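Local atomic coordinates of lipoprotein (Clostridioides difficile, PDB entry 7RAG), a protein that binds the amidase CwlD and allosterically activates it during spore formation, as the GerS lipoprotein of the LolA family. Residues Asp52-Glu57 with Val101-Lys106; Ser68-Gly73 with Leu77-Lys82; Lys106-Asn111 with Leu123-Phe128; Lys152-Val155 with Val161-Phe164. One frame throughout, in Å; residues are numbered along the deposited sequence.

In the fold
From the N terminus, helix 8-21 and strand 24-33 lead into the long strand 40-58, where contact 1 opens. Contact 2 follows and lies wholly within the loop that contact 1 later closes. It pairs strands 68-71 and 75-80 of the first antiparallel sheet, next to strand 40-58. After strand 85-90 the chain returns at 101-106 and closes contact 1, which joins strand 40-58 of the first sheet to the loop leading to the second. K106 ends contact 1 and begins contact 3, which closes on strand 122-128 of the second sheet. Contact 4 comes last, at the hairpin of strands 150-156 and 162-173. None of the contacts cross. M153 of contact 4 packs on F104 and Y108.

Contact 1: Asp52-Glu57 with Val101-Lys106; sequences DNYKLE and VGDFIK
Y54 meets D103 and I105 where strand 40-58, in the first antiparallel sheet of this LolA-family fold, faces the loop between strands 85-90 and 115-119. The loop at 101-106 has no regular structure, and no backbone pairing joins it to the strand. Segment 52-57 pairs antiparallel with a strand of the second subunit.

Polar approaches come first. Y54 OH lies 3.2 Å from D103 OD1. The ring and carboxylate planes are 54° apart. The other carboxylate oxygen of D103, OD2, accepts a hydrogen bond from the backbone N of L99, which should help to fix its rotation.

Van der Waals contact is small. The Y54 hydroxyl oxygen rests on the I105 side chain, with Y54 OH 3.7 Å from I105 CB. The rings of Y54 and F100 meet edge-to-face. Y48 of the second subunit also meets the Y54 ring.

D52 and K106 reach for each other from opposite directions. D52 OD2 is hydrogen-bonded to Y48 OH of the second subunit. D52 OD1 makes a long salt bridge of 3.8 Å to K106 NZ. The K106 chain bends at chi3 (15°), which keeps NZ beside that oxygen along with CD, and K106 CD is 3.2 Å from D52 OD1.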
loop_
_atom_site.group_PDB
_atom_site.type_symbol
_atom_site.label_atom_id
_atom_site.label_comp_id
_atom_site.label_asym_id
_atom_site.label_seq_id
_atom_site.Cartn_x
_atom_site.Cartn_y
_atom_site.Cartn_z
ATOM N N ASP A 52 1.598 -13.885 2.792
ATOM C CA ASP A 52 0.406 -14.304 2.067
ATOM C C ASP A 52 -0.264 -13.115 1.389
ATOM O O ASP A 52 -0.284 -12.005 1.921
ATOM C CB ASP A 52 -0.577 -14.986 3.014
ATOM C CG ASP A 52 -0.013 -16.250 3.621
ATOM O OD1 ASP A 52 -0.651 -16.793 4.539
ATOM O OD2 ASP A 52 1.072 -16.702 3.199
ATOM N N ASN A 53 -0.785 -13.343 0.192
ATOM C CA ASN A 53 -1.576 -12.340 -0.512
ATOM C C ASN A 53 -2.845 -13.007 -1.023
ATOM O O ASN A 53 -2.778 -13.957 -1.809
ATOM C CB ASN A 53 -0.790 -11.698 -1.662
ATOM C CG ASN A 53 -1.653 -10.780 -2.530
ATOM O OD1 ASN A 53 -2.398 -11.240 -3.401
ATOM N ND2 ASN A 53 -1.544 -9.482 -2.305
ATOM N N TYR A 54 -3.988 -12.507 -0.566
ATOM C CA TYR A 54 -5.299 -13.013 -0.941
ATOM C C TYR A 54 -6.045 -11.934 -1.721
ATOM O O TYR A 54 -6.011 -10.761 -1.353
ATOM C CB TYR A 54 -6.094 -13.403 0.291
ATOM C CG TYR A 54 -5.671 -14.686 0.969
ATOM C CD1 TYR A 54 -6.093 -15.915 0.485
ATOM C CD2 TYR A 54 -4.891 -14.673 2.121
ATOM C CE1 TYR A 54 -5.741 -17.096 1.117
ATOM C CE2 TYR A 54 -4.524 -15.852 2.753
ATOM C CZ TYR A 54 -4.959 -17.062 2.250
ATOM O OH TYR A 54 -4.616 -18.249 2.860
ATOM N N LYS A 55 -6.685 -12.310 -2.821
ATOM C CA LYS A 55 -7.595 -11.407 -3.512
ATOM C C LYS A 55 -8.942 -12.095 -3.665
ATOM O O LYS A 55 -9.001 -13.235 -4.130
ATOM C CB LYS A 55 -7.044 -11.002 -4.870
ATOM C CG LYS A 55 -7.914 -10.038 -5.632
ATOM C CD LYS A 55 -7.078 -9.257 -6.625
ATOM C CE LYS A 55 -7.944 -8.608 -7.699
ATOM N NZ LYS A 55 -7.660 -7.141 -7.794
ATOM N N LEU A 56 -10.010 -11.430 -3.225
ATOM C CA LEU A 56 -11.378 -11.884 -3.454
ATOM C C LEU A 56 -12.042 -10.873 -4.373
ATOM O O LEU A 56 -12.168 -9.698 -4.008
ATOM C CB LEU A 56 -12.183 -12.005 -2.158
ATOM C CG LEU A 56 -11.473 -12.286 -0.838
ATOM C CD1 LEU A 56 -12.525 -12.555 0.231
ATOM C CD2 LEU A 56 -10.510 -13.470 -0.945
ATOM N N GLU A 57 -12.461 -11.313 -5.554
ATOM C CA GLU A 57 -13.173 -10.435 -6.463
ATOM C C GLU A 57 -14.561 -10.996 -6.758
ATOM O O GLU A 57 -14.714 -12.185 -7.057
ATOM C CB GLU A 57 -12.383 -10.228 -7.758
ATOM C CG GLU A 57 -13.225 -9.581 -8.852
ATOM C CD GLU A 57 -12.610 -9.746 -10.201
ATOM O OE1 GLU A 57 -11.379 -9.982 -10.232
ATOM O OE2 GLU A 57 -13.353 -9.674 -11.216
ATOM N N VAL A 101 -14.223 -15.193 5.083
ATOM C CA VAL A 101 -14.951 -16.450 5.045
ATOM C C VAL A 101 -14.610 -17.146 3.730
ATOM O O VAL A 101 -14.704 -16.551 2.651
ATOM C CB VAL A 101 -16.456 -16.208 5.239
ATOM C CG1 VAL A 101 -16.846 -14.887 4.637
ATOM C CG2 VAL A 101 -17.281 -17.345 4.668
ATOM N N GLY A 102 -14.144 -18.393 3.818
ATOM C CA GLY A 102 -13.499 -19.079 2.714
ATOM C C GLY A 102 -12.000 -19.244 2.882
ATOM O O GLY A 102 -11.391 -20.061 2.176
ATOM N N ASP A 103 -11.386 -18.493 3.795
ATOM C CA ASP A 103 -9.963 -18.632 4.081
ATOM C C ASP A 103 -9.742 -19.873 4.932
ATOM O O ASP A 103 -10.217 -19.943 6.062
ATOM C CB ASP A 103 -9.452 -17.382 4.793
ATOM C CG ASP A 103 -7.999 -17.481 5.198
ATOM O OD1 ASP A 103 -7.274 -18.374 4.697
ATOM O OD2 ASP A 103 -7.580 -16.649 6.048
ATOM N N PHE A 104 -9.022 -20.842 4.398
ATOM C CA PHE A 104 -8.817 -22.111 5.081
ATOM C C PHE A 104 -7.364 -22.436 5.367
ATOM O O PHE A 104 -7.102 -23.121 6.358
ATOM C CB PHE A 104 -9.418 -23.270 4.274
ATOM C CG PHE A 104 -8.854 -23.395 2.903
ATOM C CD1 PHE A 104 -7.802 -24.261 2.653
ATOM C CD2 PHE A 104 -9.365 -22.637 1.864
ATOM C CE1 PHE A 104 -7.270 -24.381 1.398
ATOM C CE2 PHE A 104 -8.837 -22.749 0.586
ATOM C CZ PHE A 104 -7.780 -23.625 0.355
ATOM N N ILE A 105 -6.412 -21.991 4.541
ATOM C CA ILE A 105 -5.015 -22.212 4.892
ATOM C C ILE A 105 -4.715 -21.461 6.173
ATOM O O ILE A 105 -5.211 -20.344 6.390
ATOM C CB ILE A 105 -4.035 -21.755 3.798
ATOM C CG1 ILE A 105 -4.469 -22.187 2.400
ATOM C CG2 ILE A 105 -2.634 -22.298 4.106
ATOM C CD1 ILE A 105 -3.459 -21.777 1.324
ATOM N N LYS A 106 -3.882 -22.056 7.015
ATOM C CA LYS A 106 -3.315 -21.475 8.226
ATOM C C LYS A 106 -4.291 -21.472 9.396
ATOM O O LYS A 106 -3.882 -21.120 10.504
ATOM C CB LYS A 106 -2.778 -20.039 8.025
ATOM C CG LYS A 106 -1.417 -19.939 7.302
ATOM C CD LYS A 106 -0.922 -18.489 7.245
ATOM C CE LYS A 106 -1.698 -17.589 8.206
ATOM N NZ LYS A 106 -1.119 -16.224 8.264
#

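Contact 2: Ser68-Gly73 with Leu77-Lys82; sequences SIEYQG and LVKNPK
S68, I69 and E70 pair with K79, V78 and L77 in an antiparallel beta hairpin. Strands 68-71 and 75-80 are neighbours in the first sheet. The axes of the two short segments come within 4.7 Å, with 162° between their directions.

Backbone hydrogen bonds set the register. S68 and K79 form one hydrogen-bonded pair, with K79 N 2.9 Å from S68 O and S68 N bonded in return to K79 O. E70 and L77 form the other, with E70 N 2.8 Å from L77 O and L77 N bonded to E70 O. I69 and V78 between them are a non-hydrogen-bonded pair. Here I69 CA lies 3.2 Å from L77 O, a CA-H...O contact.

Side-chain contacts fall on both faces. On the face of I69 and V78 the side chains lie side by side, and I69 CG1 is 4.1 Å from V78 CG1. This face turns to the amidase chain, where S59 packs on I69 and W199 on V78. On the other face E70 and L77 also lie side by side, with their CB atoms 4.0 Å apart. S68 OG sits against the start of K79, 3.5 Å from its CB.

Charge links E70 and K79 on that second face. E70 has CG anti to its backbone N (chi1 -158°) and an extended chain beyond, which carries the carboxylate out alongside L77 CD1 to the K79 ammonium. K55 NZ is a second, long and weak partner of that carboxylate. K79 crosses E70 obliquely, and its NZ forms a salt bridge of 3.5 Å with E70 OE1.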
loop_
_atom_site.group_PDB
_atom_site.type_symbol
_atom_site.label_atom_id
_atom_site.label_comp_id
_atom_site.label_asym_id
_atom_site.label_seq_id
_atom_site.Cartn_x
_atom_site.Cartn_y
_atom_site.Cartn_z
ATOM N N SER A 68 -13.642 -5.739 -5.370
ATOM C CA SER A 68 -12.670 -6.684 -4.838
ATOM C C SER A 68 -12.151 -6.222 -3.482
ATOM O O SER A 68 -12.248 -5.048 -3.110
ATOM C CB SER A 68 -11.502 -6.907 -5.816
ATOM O OG SER A 68 -10.767 -5.714 -6.075
ATOM N N ILE A 69 -11.625 -7.189 -2.741
ATOM C CA ILE A 69 -10.906 -6.952 -1.502
ATOM C C ILE A 69 -9.597 -7.718 -1.578
ATOM O O ILE A 69 -9.588 -8.914 -1.887
ATOM C CB ILE A 69 -11.714 -7.397 -0.274
ATOM C CG1 ILE A 69 -12.941 -6.512 -0.102
ATOM C CG2 ILE A 69 -10.850 -7.336 0.953
ATOM C CD1 ILE A 69 -13.940 -7.039 0.925
ATOM N N GLU A 70 -8.501 -7.040 -1.288
ATOM C CA GLU A 70 -7.163 -7.600 -1.372
ATOM C C GLU A 70 -6.494 -7.511 -0.005
ATOM O O GLU A 70 -6.459 -6.435 0.596
ATOM C CB GLU A 70 -6.382 -6.838 -2.426
ATOM C CG GLU A 70 -5.222 -7.568 -3.002
ATOM C CD GLU A 70 -4.627 -6.810 -4.182
ATOM O OE1 GLU A 70 -5.421 -6.318 -5.034
ATOM O OE2 GLU A 70 -3.375 -6.691 -4.240
ATOM N N TYR A 71 -6.000 -8.644 0.498
ATOM C CA TYR A 71 -5.292 -8.736 1.770
ATOM C C TYR A 71 -3.812 -8.967 1.488
ATOM O O TYR A 71 -3.445 -10.014 0.936
ATOM C CB TYR A 71 -5.837 -9.884 2.618
ATOM C CG TYR A 71 -7.304 -9.782 2.992
ATOM C CD1 TYR A 71 -7.695 -9.219 4.208
ATOM C CD2 TYR A 71 -8.302 -10.258 2.137
ATOM C CE1 TYR A 71 -9.034 -9.132 4.556
ATOM C CE2 TYR A 71 -9.632 -10.180 2.485
ATOM C CZ TYR A 71 -9.991 -9.616 3.691
ATOM O OH TYR A 71 -11.311 -9.528 4.029
ATOM N N GLN A 72 -2.959 -8.014 1.883
ATOM C CA GLN A 72 -1.544 -8.061 1.527
ATOM C C GLN A 72 -0.644 -8.280 2.736
ATOM O O GLN A 72 0.172 -9.204 2.768
ATOM C CB GLN A 72 -1.128 -6.761 0.820
ATOM C CG GLN A 72 -2.070 -6.296 -0.270
ATOM C CD GLN A 72 -1.365 -6.147 -1.610
ATOM O OE1 GLN A 72 -0.185 -6.479 -1.739
ATOM N NE2 GLN A 72 -2.087 -5.650 -2.615
ATOM N N GLY A 73 -0.734 -7.400 3.707
ATOM C CA GLY A 73 0.102 -7.452 4.877
ATOM C C GLY A 73 -0.696 -6.889 6.021
ATOM O O GLY A 73 -1.785 -7.365 6.349
ATOM N N LEU A 77 -7.015 -3.635 0.723
ATOM C CA LEU A 77 -7.437 -2.781 -0.378
ATOM C C LEU A 77 -8.855 -3.157 -0.760
ATOM O O LEU A 77 -9.123 -4.312 -1.081
ATOM C CB LEU A 77 -6.517 -2.952 -1.583
ATOM C CG LEU A 77 -5.072 -2.482 -1.478
ATOM C CD1 LEU A 77 -4.311 -3.075 -2.622
ATOM C CD2 LEU A 77 -5.012 -0.967 -1.519
ATOM N N VAL A 78 -9.759 -2.190 -0.753
ATOM C CA VAL A 78 -11.154 -2.419 -1.088
ATOM C C VAL A 78 -11.435 -1.581 -2.325
ATOM O O VAL A 78 -11.243 -0.361 -2.306
ATOM C CB VAL A 78 -12.074 -2.048 0.089
ATOM C CG1 VAL A 78 -13.508 -2.428 -0.185
ATOM C CG2 VAL A 78 -11.583 -2.715 1.354
ATOM N N LYS A 79 -11.845 -2.230 -3.406
ATOM C CA LYS A 79 -11.877 -1.597 -4.718
ATOM C C LYS A 79 -13.275 -1.663 -5.313
ATOM O O LYS A 79 -13.875 -2.744 -5.372
ATOM C CB LYS A 79 -10.873 -2.261 -5.665
ATOM C CG LYS A 79 -9.425 -1.893 -5.375
ATOM C CD LYS A 79 -8.496 -2.392 -6.447
ATOM C CE LYS A 79 -7.050 -2.051 -6.109
ATOM N NZ LYS A 79 -6.139 -3.167 -6.477
ATOM N N ASN A 80 -13.790 -0.507 -5.734
ATOM C CA ASN A 80 -14.988 -0.431 -6.572
ATOM C C ASN A 80 -14.593 0.232 -7.881
ATOM O O ASN A 80 -14.517 1.474 -7.954
ATOM C CB ASN A 80 -16.124 0.344 -5.908
ATOM C CG ASN A 80 -17.414 0.334 -6.748
ATOM O OD1 ASN A 80 -17.486 -0.327 -7.792
ATOM N ND2 ASN A 80 -18.440 1.042 -6.282
ATOM N N PRO A 81 -14.344 -0.546 -8.939
ATOM C CA PRO A 81 -13.874 0.056 -10.193
ATOM C C PRO A 81 -14.969 0.762 -10.959
ATOM O O PRO A 81 -14.659 1.603 -11.807
ATOM C CB PRO A 81 -13.324 -1.146 -10.962
ATOM C CG PRO A 81 -14.195 -2.290 -10.511
ATOM C CD PRO A 81 -14.575 -1.998 -9.071
ATOM N N LYS A 82 -16.240 0.487 -10.659
ATOM C CA LYS A 82 -17.339 1.189 -11.313
ATOM C C LYS A 82 -17.265 2.698 -11.087
ATOM O O LYS A 82 -17.882 3.457 -11.839
ATOM C CB LYS A 82 -18.688 0.632 -10.815
ATOM C CG LYS A 82 -19.900 0.951 -11.699
ATOM C CD LYS A 82 -21.188 0.317 -11.153
ATOM C CE LYS A 82 -21.321 -1.160 -11.567
ATOM N NZ LYS A 82 -22.606 -1.840 -11.143
#

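Contact 3: Lys106-Asn111 with Leu123-Phe128; sequences KNYLQN and LVLETF
Y108 has the most surface buried here, and it meets L125 and T127 of strand 122-128. Its ring and the L125 side chain slide past each other in opposite directions. L125 CB lies 3.5 Å from Y108 CD1, and about as close to CE1, so it bears on one side bond of the ring. L125 CD1 lies toward the CB end of the tyrosine, 3.6 Å from Y108 CD1. The approach is oblique to the ring. CG of Y108 stands anti to its own carbonyl carbon (chi1 -67°), which sends the ring across the strand and its hydroxyl to the strand backbone between L125 and T127.

L125 has the next largest share, and its CB and CD1 touch the CD1 side of the ring. The contact ties the loop that joins the two antiparallel sheets to the second of them, near its edge strand 115-119. V116 of that edge strand packs on L125 as well, and Y12 of the second subunit also reaches it.

T127 completes the group two residues along, on the same side of the strand as L125. Its methyl CG2 is 4.1 Å from Y108 CE1. Its OG1 stands at a similar distance, 4.1 Å, from Y108 OH. The phenol has its polar partner on the neighbouring strand 138-144, in a weak hydrogen bond from Y108 OH to the carbonyl O of Q139. N107 flanks T127 from the loop.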
loop_
_atom_site.group_PDB
_atom_site.type_symbol
_atom_site.label_atom_id
_atom_site.label_comp_id
_atom_site.label_asym_id
_atom_site.label_seq_id
_atom_site.Cartn_x
_atom_site.Cartn_y
_atom_site.Cartn_z
ATOM N N LYS A 106 -3.882 -22.056 7.015
ATOM C CA LYS A 106 -3.315 -21.475 8.226
ATOM C C LYS A 106 -4.291 -21.472 9.396
ATOM O O LYS A 106 -3.882 -21.120 10.504
ATOM C CB LYS A 106 -2.778 -20.039 8.025
ATOM C CG LYS A 106 -1.417 -19.939 7.302
ATOM C CD LYS A 106 -0.922 -18.489 7.245
ATOM C CE LYS A 106 -1.698 -17.589 8.206
ATOM N NZ LYS A 106 -1.119 -16.224 8.264
ATOM N N ASN A 107 -5.550 -21.858 9.216
ATOM C CA ASN A 107 -6.361 -22.271 10.354
ATOM C C ASN A 107 -6.595 -23.767 10.377
ATOM O O ASN A 107 -6.549 -24.381 11.450
ATOM C CB ASN A 107 -7.714 -21.556 10.378
ATOM C CG ASN A 107 -8.619 -22.063 11.508
ATOM O OD1 ASN A 107 -9.746 -22.517 11.271
ATOM N ND2 ASN A 107 -8.115 -22.003 12.739
ATOM N N TYR A 108 -6.837 -24.366 9.212
ATOM C CA TYR A 108 -6.873 -25.812 9.093
ATOM C C TYR A 108 -5.493 -26.409 8.887
ATOM O O TYR A 108 -5.346 -27.631 8.979
ATOM C CB TYR A 108 -7.818 -26.211 7.966
ATOM C CG TYR A 108 -9.227 -25.850 8.330
ATOM C CD1 TYR A 108 -9.937 -26.611 9.265
ATOM C CD2 TYR A 108 -9.837 -24.717 7.798
ATOM C CE1 TYR A 108 -11.235 -26.273 9.639
ATOM C CE2 TYR A 108 -11.137 -24.370 8.158
ATOM C CZ TYR A 108 -11.833 -25.153 9.080
ATOM O OH TYR A 108 -13.118 -24.806 9.439
ATOM N N LEU A 109 -4.484 -25.569 8.635
ATOM C CA LEU A 109 -3.097 -26.017 8.673
ATOM C C LEU A 109 -2.584 -26.049 10.105
ATOM O O LEU A 109 -2.180 -27.100 10.613
ATOM C CB LEU A 109 -2.220 -25.097 7.820
ATOM C CG LEU A 109 -0.720 -25.369 7.907
ATOM C CD1 LEU A 109 -0.375 -26.725 7.288
ATOM C CD2 LEU A 109 0.056 -24.235 7.249
ATOM N N GLN A 110 -2.596 -24.899 10.769
ATOM C CA GLN A 110 -2.056 -24.771 12.123
ATOM C C GLN A 110 -3.085 -25.357 13.088
ATOM O O GLN A 110 -3.977 -24.676 13.602
ATOM C CB GLN A 110 -1.709 -23.317 12.417
ATOM C CG GLN A 110 -0.702 -22.732 11.411
ATOM C CD GLN A 110 -0.502 -21.226 11.547
ATOM O OE1 GLN A 110 -1.119 -20.569 12.393
ATOM N NE2 GLN A 110 0.370 -20.675 10.709
ATOM N N ASN A 111 -2.955 -26.659 13.320
ATOM C CA ASN A 111 -3.937 -27.399 14.094
ATOM C C ASN A 111 -3.946 -26.946 15.551
ATOM O O ASN A 111 -2.918 -26.593 16.134
ATOM C CB ASN A 111 -3.659 -28.906 14.007
ATOM N N LEU A 123 -12.900 -35.489 4.329
ATOM C CA LEU A 123 -12.251 -35.120 5.577
ATOM C C LEU A 123 -13.013 -33.916 6.123
ATOM O O LEU A 123 -13.058 -32.869 5.479
ATOM C CB LEU A 123 -10.777 -34.813 5.306
ATOM C CG LEU A 123 -9.748 -34.240 6.296
ATOM C CD1 LEU A 123 -9.050 -35.301 7.083
ATOM C CD2 LEU A 123 -8.702 -33.390 5.561
ATOM N N VAL A 124 -13.669 -34.080 7.269
ATOM C CA VAL A 124 -14.448 -33.021 7.905
ATOM C C VAL A 124 -13.624 -32.459 9.050
ATOM O O VAL A 124 -13.196 -33.208 9.939
ATOM C CB VAL A 124 -15.802 -33.538 8.413
ATOM C CG1 VAL A 124 -16.677 -32.379 8.858
ATOM C CG2 VAL A 124 -16.499 -34.344 7.343
ATOM N N LEU A 125 -13.403 -31.142 9.028
ATOM C CA LEU A 125 -12.588 -30.446 10.017
ATOM C C LEU A 125 -13.441 -29.379 10.681
ATOM O O LEU A 125 -13.976 -28.504 9.995
ATOM C CB LEU A 125 -11.373 -29.806 9.359
ATOM C CG LEU A 125 -10.571 -30.702 8.426
ATOM C CD1 LEU A 125 -9.356 -29.941 7.921
ATOM C CD2 LEU A 125 -10.151 -31.965 9.146
ATOM N N GLU A 126 -13.560 -29.441 12.006
ATOM C CA GLU A 126 -14.411 -28.528 12.761
ATOM C C GLU A 126 -13.593 -27.777 13.798
ATOM O O GLU A 126 -12.886 -28.392 14.595
ATOM C CB GLU A 126 -15.529 -29.270 13.484
ATOM C CG GLU A 126 -16.185 -30.366 12.703
ATOM C CD GLU A 126 -17.283 -31.005 13.514
ATOM O OE1 GLU A 126 -17.474 -30.559 14.675
ATOM O OE2 GLU A 126 -17.947 -31.933 12.997
ATOM N N THR A 127 -13.721 -26.459 13.815
ATOM C CA THR A 127 -13.107 -25.655 14.856
ATOM C C THR A 127 -14.161 -24.700 15.392
ATOM O O THR A 127 -15.130 -24.396 14.700
ATOM C CB THR A 127 -11.862 -24.886 14.331
ATOM O OG1 THR A 127 -12.249 -23.956 13.318
ATOM C CG2 THR A 127 -10.830 -25.848 13.729
ATOM N N PHE A 128 -14.004 -24.285 16.653
ATOM C CA PHE A 128 -14.830 -23.233 17.239
ATOM C C PHE A 128 -14.241 -21.882 16.879
ATOM O O PHE A 128 -13.021 -21.737 16.775
ATOM C CB PHE A 128 -14.918 -23.353 18.760
ATOM C CG PHE A 128 -15.942 -24.342 19.225
ATOM C CD1 PHE A 128 -17.295 -24.097 19.024
ATOM C CD2 PHE A 128 -15.557 -25.522 19.854
ATOM C CE1 PHE A 128 -18.249 -25.011 19.442
ATOM C CE2 PHE A 128 -16.504 -26.439 20.274
ATOM C CZ PHE A 128 -17.852 -26.186 20.065
#

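Contact 4: Lys152-Val155 with Val161-Phe164; sequences KMEV and VPRF
V155 and F164 form an antiparallel hydrogen-bonded pair, with V155 N 2.9 Å from F164 O, and V155 O is shared between two donors of the opposite strand. R163 N reaches that oxygen at 2.6 Å, almost straight out from the carbonyl. F164 N also points to V155 O, in a weak bond of 3.4 Å. Both R163 and F164 therefore stand opposite V155, a classic beta bulge. It lies in the hairpin of strands 150-156 and 162-173, at the outermost strand of the second sheet within this chain, where the chain turns a corner at R163. F164 also pairs with a strand of the second subunit, so the sheet continues into it.

V155 and F164 lie side by side. V155 has CG2 anti to its carbonyl carbon (chi1 -177°), which sets CG2 4.0 Å from F164 CB. F136 meets both residues. E154 and P162 lie alongside each other, with E154 OE2 4.1 Å from P162 CG. K152 NZ makes a loose salt bridge, with a weak hydrogen bond, to E154 OE2. R163 CB is 3.8 Å from V155 O, while its guanidinium turns away. NE forms a salt bridge to D157, and NH1 donates to the carbonyl O of V34 of the second subunit.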
loop_
_atom_site.group_PDB
_atom_site.type_symbol
_atom_site.label_atom_id
_atom_site.label_comp_id
_atom_site.label_asym_id
_atom_site.label_seq_id
_atom_site.Cartn_x
_atom_site.Cartn_y
_atom_site.Cartn_z
ATOM N N LYS A 152 -16.295 -27.713 0.605
ATOM C CA LYS A 152 -17.346 -26.905 1.196
ATOM C C LYS A 152 -16.900 -26.388 2.553
ATOM O O LYS A 152 -16.117 -27.033 3.261
ATOM C CB LYS A 152 -18.637 -27.711 1.342
ATOM C CG LYS A 152 -19.830 -26.876 1.700
ATOM C CD LYS A 152 -21.127 -27.663 1.585
ATOM C CE LYS A 152 -21.265 -28.699 2.694
ATOM N NZ LYS A 152 -22.673 -29.200 2.788
HETATM N N MSE A 153 -17.420 -25.223 2.915
HETATM C CA MSE A 153 -17.196 -24.699 4.242
HETATM C C MSE A 153 -18.456 -24.076 4.793
HETATM O O MSE A 153 -19.156 -23.383 4.068
HETATM C CB MSE A 153 -16.076 -23.680 4.240
HETATM C CG MSE A 153 -15.722 -23.294 5.659
HETATM SE SE MSE A 153 -14.861 -21.559 5.857
HETATM C CE MSE A 153 -12.990 -22.117 5.483
ATOM N N GLU A 154 -18.759 -24.327 6.065
ATOM C CA GLU A 154 -19.946 -23.780 6.711
ATOM C C GLU A 154 -19.566 -23.046 7.992
ATOM O O GLU A 154 -18.845 -23.589 8.838
ATOM C CB GLU A 154 -20.964 -24.884 7.024
ATOM C CG GLU A 154 -21.458 -25.644 5.801
ATOM C CD GLU A 154 -22.409 -26.783 6.157
ATOM O OE1 GLU A 154 -22.279 -27.360 7.263
ATOM O OE2 GLU A 154 -23.294 -27.102 5.328
ATOM N N VAL A 155 -20.043 -21.812 8.131
ATOM C CA VAL A 155 -20.047 -21.118 9.411
ATOM C C VAL A 155 -21.419 -21.353 10.042
ATOM O O VAL A 155 -22.458 -21.011 9.462
ATOM C CB VAL A 155 -19.728 -19.623 9.237
ATOM C CG1 VAL A 155 -19.656 -18.898 10.585
ATOM C CG2 VAL A 155 -18.420 -19.450 8.472
ATOM N N VAL A 161 -27.086 -23.796 12.740
ATOM C CA VAL A 161 -27.565 -23.395 11.417
ATOM C C VAL A 161 -26.397 -22.812 10.626
ATOM O O VAL A 161 -25.692 -21.922 11.137
ATOM C CB VAL A 161 -28.702 -22.378 11.545
ATOM C CG1 VAL A 161 -29.070 -21.797 10.186
ATOM C CG2 VAL A 161 -29.915 -23.006 12.205
ATOM N N PRO A 162 -26.154 -23.278 9.404
ATOM C CA PRO A 162 -25.204 -22.582 8.529
ATOM C C PRO A 162 -25.669 -21.160 8.243
ATOM O O PRO A 162 -26.763 -20.932 7.717
ATOM C CB PRO A 162 -25.198 -23.441 7.258
ATOM C CG PRO A 162 -25.706 -24.745 7.678
ATOM C CD PRO A 162 -26.680 -24.497 8.778
ATOM N N ARG A 163 -24.828 -20.195 8.607
ATOM C CA ARG A 163 -25.058 -18.818 8.206
ATOM C C ARG A 163 -24.296 -18.454 6.950
ATOM O O ARG A 163 -24.767 -17.611 6.183
ATOM C CB ARG A 163 -24.663 -17.861 9.331
ATOM C CG ARG A 163 -25.473 -18.043 10.563
ATOM C CD ARG A 163 -26.911 -18.101 10.173
ATOM N NE ARG A 163 -27.758 -17.956 11.338
ATOM C CZ ARG A 163 -28.735 -17.074 11.449
ATOM N NH1 ARG A 163 -29.000 -16.257 10.439
ATOM N NH2 ARG A 163 -29.446 -17.040 12.573
ATOM N N PHE A 164 -23.110 -19.029 6.752
ATOM C CA PHE A 164 -22.342 -18.862 5.527
ATOM C C PHE A 164 -22.015 -20.233 4.985
ATOM O O PHE A 164 -21.494 -21.072 5.726
ATOM C CB PHE A 164 -21.022 -18.107 5.737
ATOM C CG PHE A 164 -21.193 -16.668 6.000
ATOM C CD1 PHE A 164 -21.100 -15.753 4.963
ATOM C CD2 PHE A 164 -21.467 -16.221 7.290
ATOM C CE1 PHE A 164 -21.277 -14.396 5.218
ATOM C CE2 PHE A 164 -21.643 -14.884 7.545
ATOM C CZ PHE A 164 -21.545 -13.965 6.507
#